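Local coordinates for protein plu4264 (Photorhabdus luminescens subsp. laumondii, PDB 4MV2) that is a metal-binding cupin of unknown function that holds a nickel ion in its beta-barrel fold, at residues His15-Asp18 / Ser22-Leu25. Sequence-based numbering, arbitrary orientation.
Sequences HEYD and SRLL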
ATOM      1  N   HIS A  15      -8.334  11.947  12.843  1.00 14.43           N
ATOM      2  CA  HIS A  15      -7.087  12.629  13.154  1.00 13.73           C
ATOM      3  C   HIS A  15      -6.393  11.923  14.295  1.00 14.81           C
ATOM      4  O   HIS A  15      -6.959  11.797  15.397  1.00 17.65           O
ATOM      5  CB  HIS A  15      -7.382  14.092  13.546  1.00 14.58           C
ATOM      6  CG  HIS A  15      -6.159  14.935  13.632  1.00 14.73           C
ATOM      7  ND1 HIS A  15      -5.565  15.508  12.530  1.00 15.45           N
ATOM      8  CD2 HIS A  15      -5.432  15.328  14.705  1.00 16.18           C
ATOM      9  CE1 HIS A  15      -4.491  16.168  12.916  1.00 15.01           C
ATOM     10  NE2 HIS A  15      -4.403  16.100  14.235  1.00 15.34           N
ATOM     11  N   GLU A  16      -5.219  11.379  14.010  1.00 14.95           N
ATOM     12  CA  GLU A  16      -4.415  10.698  15.003  1.00 16.59           C
ATOM     13  C   GLU A  16      -2.955  10.815  14.605  1.00 16.87           C
ATOM     14  O   GLU A  16      -2.634  10.973  13.434  1.00 17.36           O
ATOM     15  CB  GLU A  16      -4.855   9.242  15.173  1.00 20.16           C
ATOM     16  CG  GLU A  16      -4.823   8.438  13.914  1.00 23.08           C
ATOM     17  CD  GLU A  16      -5.109   6.961  14.167  1.00 26.06           C
ATOM     18  OE1 GLU A  16      -4.534   6.397  15.113  1.00 29.24           O
ATOM     19  OE2 GLU A  16      -5.896   6.349  13.417  1.00 25.91           O
ATOM     20  N   TYR A  17      -2.066  10.793  15.588  1.00 17.09           N
ATOM     21  CA  TYR A  17      -0.645  10.996  15.331  1.00 17.90           C
ATOM     22  C   TYR A  17      -0.401  12.305  14.596  1.00 17.22           C
ATOM     23  O   TYR A  17       0.537  12.406  13.824  1.00 16.52           O
ATOM     24  CB  TYR A  17      -0.042   9.796  14.564  1.00 21.75           C
ATOM     25  CG  TYR A  17      -0.044   8.539  15.408  1.00 27.51           C
ATOM     26  CD1 TYR A  17       0.959   8.302  16.332  1.00 31.06           C
ATOM     27  CD2 TYR A  17      -1.064   7.608  15.305  1.00 30.18           C
ATOM     28  CE1 TYR A  17       0.961   7.157  17.125  1.00 32.95           C
ATOM     29  CE2 TYR A  17      -1.069   6.457  16.089  1.00 31.67           C
ATOM     30  CZ  TYR A  17      -0.055   6.241  16.988  1.00 33.18           C
ATOM     31  OH  TYR A  17      -0.047   5.109  17.782  1.00 35.69           O
ATOM     32  N   ASP A  18      -1.272  13.281  14.854  1.00 16.50           N
ATOM     33  CA  ASP A  18      -1.169  14.618  14.302  1.00 16.22           C
ATOM     34  C   ASP A  18      -1.263  14.630  12.776  1.00 15.07           C
ATOM     35  O   ASP A  18      -0.778  15.561  12.103  1.00 14.89           O
ATOM     36  CB  ASP A  18       0.107  15.310  14.789  1.00 19.14           C
ATOM     37  CG  ASP A  18       0.123  15.497  16.296  1.00 23.52           C
ATOM     38  OD1 ASP A  18      -0.947  15.534  16.936  1.00 25.00           O
ATOM     39  OD2 ASP A  18       1.221  15.604  16.834  1.00 25.95           O
ATOM     40  N   SER A  22      -7.065   7.194   7.312  1.00 10.66           N
ATOM     41  CA  SER A  22      -8.150   6.265   6.995  1.00 11.32           C
ATOM     42  C   SER A  22      -7.578   4.875   7.123  1.00 11.61           C
ATOM     43  O   SER A  22      -6.872   4.391   6.248  1.00 11.63           O
ATOM     44  CB  SER A  22      -8.695   6.510   5.587  1.00 12.25           C
ATOM     45  OG  SER A  22      -9.740   5.608   5.269  1.00 14.70           O
ATOM     46  N   ARG A  23      -7.901   4.238   8.246  1.00 11.84           N
ATOM     47  CA  ARG A  23      -7.370   2.892   8.531  1.00 12.31           C
ATOM     48  C   ARG A  23      -8.021   1.852   7.644  1.00 11.91           C
ATOM     49  O   ARG A  23      -9.229   1.884   7.443  1.00 13.21           O
ATOM     50  CB  ARG A  23      -7.550   2.513   9.994  1.00 13.46           C
ATOM     51  CG  ARG A  23      -6.536   3.222  10.888  1.00 16.24           C
ATOM     52  CD  ARG A  23      -6.693   2.855  12.330  1.00 19.77           C
ATOM     53  NE  ARG A  23      -5.724   3.527  13.180  1.00 21.37           N
ATOM     54  CZ  ARG A  23      -4.772   2.917  13.870  1.00 22.99           C
ATOM     55  NH1 ARG A  23      -4.622   1.600  13.806  1.00 24.09           N
ATOM     56  NH2 ARG A  23      -3.969   3.650  14.634  1.00 25.21           N
ATOM     57  N   LEU A  24      -7.228   0.896   7.191  1.00 12.44           N
ATOM     58  CA  LEU A  24      -7.732  -0.262   6.450  1.00 13.44           C
ATOM     59  C   LEU A  24      -8.740  -1.076   7.247  1.00 14.20           C
ATOM     60  O   LEU A  24      -9.810  -1.455   6.752  1.00 15.27           O
ATOM     61  CB  LEU A  24      -6.546  -1.141   6.073  1.00 14.60           C
ATOM     62  CG  LEU A  24      -6.878  -2.397   5.274  1.00 15.43           C
ATOM     63  CD1 LEU A  24      -7.447  -2.029   3.896  1.00 16.71           C
ATOM     64  CD2 LEU A  24      -5.635  -3.237   5.162  1.00 17.08           C
ATOM     65  N   LEU A  25      -8.379  -1.341   8.493  1.00 14.65           N
ATOM     66  CA  LEU A  25      -9.140  -2.237   9.367  1.00 15.53           C
ATOM     67  C   LEU A  25      -9.905  -1.426  10.389  1.00 16.89           C
ATOM     68  O   LEU A  25      -9.445  -0.368  10.801  1.00 17.59           O
ATOM     69  CB  LEU A  25      -8.200  -3.194  10.105  1.00 16.38           C
ATOM     70  CG  LEU A  25      -7.283  -4.013   9.208  1.00 17.66           C
ATOM     71  CD1 LEU A  25      -6.276  -4.795  10.031  1.00 18.78           C
ATOM     72  CD2 LEU A  25      -8.091  -4.914   8.283  1.00 19.00           C
TER
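The carboxylate of Glu16 lies against the NE edge of the Arg23 guanidinium and forms a two-pronged salt bridge with it. Arg23 NE donates to Glu16 OE2 at 2.8 Å in an almost perfectly straight bond. Arg23 NH2 reaches Glu16 OE1 at 2.8 Å and bends only slightly. Each oxygen is met on its syn side; the acceptors lie in or near the guanidinium plane, whereas a 24° turn between the two flat groups leaves both donors tilted out of the carboxylate plane. This pairing fixes the rotation of both groups. Arg23 runs fully extended from CG to NE, which carries its head across to the neighbouring strand; the two side chains cross at about a right angle, although their flat ends are much closer to coplanar. Glu16 CG is placed between its backbone N and carbonyl carbon (chi1 57°), and the chain then stretches out toward the arginine. Beside the carboxylate, Arg23 NH2 also comes to the edge of the Tyr17 ring, near its plane, 4.3 Å from Tyr17 CE2, a looser contact. That ring also meets the ring of His50, a nickel ligand, and the side chain of Arg23 touches Trp106 on strand 100-107. With the Tyr17 side chain about 7 Å from the nickel ion, the salt bridge ties together, at the protein surface, the two strands of the 14-16/19-23 beta hairpin, which forms one margin of the larger antiparallel sheet of the cupin fold.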